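Local coordinates for cell cycle regulatory protein GcrA (PDB 5YIW) that regulates the cell cycle of Caulobacter crescentus and binds methylated double-stranded DNA through its N-terminal DNA-binding domain, at a contact of chain A with DNA. Numbering follows the deposited sequence.

A contact of chain A with DNA. Residues 7, 39, 43, 46. With nucleotides of chain B.
Helix 37-46, the third helix of the GcrA DNA-binding domain and very probably the recognition helix of a helix-turn-helix fold, meets the major-groove side of DC3 and DG4 of chain B through Arg46, while Lys43 and the loop residue Trp7 bind the adjoining backbone and Ala39 packs against it. Arg46 illustrates how one guanidinium can serve backbone and base together. A bend at chi3 (-60°) brings the chain round to the phosphate of DC3, which the guanidinium meets side-on, NE and NH1 each donating in its plane to OP2, both at 3.2 Å. From the other end of the same group, NH2 makes a weak hydrogen bond of 3.1 Å to N7 on the Hoogsteen edge of DG4, and a water bound to NH2 carries the reading on to the guanine O6. The flat group lies between Lys43 CA on one face and the cytosine C6 of DC3 on the other, which probably limits its tilt. An alanine here removes the guanidinium and would probably leave N7 and O6 of DG4 without their weak direct and water-borne contacts, and the charge of the DC3 phosphate with only part of its compensation. DC3 OP2 also takes a salt bridge from Lys43 NZ at 2.8 Å, so two basic side chains converge on it. Lys43 CG, anti to the backbone N (chi1 -173°), lies 3.8 Å above the centre of the Trp7 ring, and a bend at chi2 turns the rest of the chain towards the phosphate. NE1 of Trp7 donates a hydrogen bond of 2.8 Å to OP2 of DG4, the oxygen lying 15° out of the indole plane, and the backbone N of Trp7 reaches OP1 of DC3 through a water. The methyl CB of Ala39 lies 3.4 Å from DG4 OP2, and a further water joins that oxygen to Ala39 O and Arg46 NH1.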
# COMPACT_ATOMS: atom_id res chain seq x y z
N TRP A 7 -0.58 7.33 6.12
CA TRP A 7 -1.62 6.34 5.83
C TRP A 7 -3.00 6.84 6.21
O TRP A 7 -3.62 6.41 7.19
CB TRP A 7 -1.31 5.00 6.52
CG TRP A 7 -0.15 4.29 5.88
CD1 TRP A 7 1.08 4.10 6.43
CD2 TRP A 7 -0.09 3.74 4.56
NE1 TRP A 7 1.90 3.43 5.54
CE2 TRP A 7 1.20 3.20 4.38
CE3 TRP A 7 -1.01 3.63 3.51
CZ2 TRP A 7 1.60 2.57 3.20
CZ3 TRP A 7 -0.62 3.01 2.34
CH2 TRP A 7 0.67 2.48 2.20
N ALA A 39 7.52 0.37 2.99
CA ALA A 39 6.38 0.94 3.68
C ALA A 39 5.09 0.20 3.32
O ALA A 39 4.24 -0.07 4.18
CB ALA A 39 6.27 2.43 3.36
N LYS A 43 2.81 -2.08 5.89
CA LYS A 43 1.41 -1.76 6.11
C LYS A 43 0.50 -2.94 5.79
O LYS A 43 -0.47 -3.19 6.51
CB LYS A 43 1.01 -0.54 5.28
CG LYS A 43 -0.42 -0.04 5.57
CD LYS A 43 -0.63 0.30 7.04
CE LYS A 43 -1.93 1.06 7.23
NZ LYS A 43 -2.20 1.32 8.67
N ARG A 46 0.51 -5.01 8.84
CA ARG A 46 -0.22 -4.48 10.00
C ARG A 46 -1.72 -4.54 9.76
O ARG A 46 -2.51 -4.63 10.70
CB ARG A 46 0.24 -3.05 10.34
CG ARG A 46 1.67 -3.01 10.86
CD ARG A 46 2.10 -1.65 11.38
NE ARG A 46 2.02 -0.61 10.38
CZ ARG A 46 2.99 -0.33 9.50
NH1 ARG A 46 2.82 0.66 8.63
NH2 ARG A 46 4.11 -1.04 9.48
P DC B 3 0.55 3.39 10.24
OP1 DC B 3 -0.14 4.54 9.64
OP2 DC B 3 0.20 2.01 9.86
O5' DC B 3 2.11 3.57 10.02
C5' DC B 3 2.75 4.79 10.35
C4' DC B 3 4.25 4.63 10.25
O4' DC B 3 4.72 3.81 11.33
C3' DC B 3 4.74 3.94 8.98
O3' DC B 3 5.30 4.91 8.15
C2' DC B 3 5.78 2.91 9.48
C1' DC B 3 5.95 3.26 10.94
N1 DC B 3 6.22 2.12 11.85
C2 DC B 3 7.49 1.99 12.43
O2 DC B 3 8.37 2.80 12.14
N3 DC B 3 7.70 0.98 13.31
C4 DC B 3 6.73 0.12 13.59
N4 DC B 3 6.99 -0.87 14.46
C5 DC B 3 5.44 0.23 13.00
C6 DC B 3 5.23 1.24 12.15
P DG B 4 5.54 4.62 6.59
OP1 DG B 4 5.55 5.95 5.95
OP2 DG B 4 4.62 3.55 6.14
O5' DG B 4 7.01 3.98 6.56
C5' DG B 4 8.11 4.75 6.96
C4' DG B 4 9.36 3.90 7.01
O4' DG B 4 9.24 2.93 8.07
C3' DG B 4 9.65 3.10 5.74
O3' DG B 4 11.05 3.03 5.56
C2' DG B 4 9.08 1.73 6.09
C1' DG B 4 9.52 1.65 7.54
N9 DG B 4 8.82 0.67 8.34
C8 DG B 4 7.54 0.21 8.18
N7 DG B 4 7.18 -0.66 9.10
C5 DG B 4 8.30 -0.76 9.92
C6 DG B 4 8.53 -1.56 11.07
O6 DG B 4 7.74 -2.34 11.63
N1 DG B 4 9.80 -1.35 11.60
C2 DG B 4 10.74 -0.50 11.07
N2 DG B 4 11.93 -0.43 11.70
N3 DG B 4 10.55 0.23 9.98
C4 DG B 4 9.31 0.05 9.46
O HOH W 1 4.67 0.90 6.66
O HOH W 2 5.29 -3.13 10.93
O HOH W 3 0.44 7.03 8.61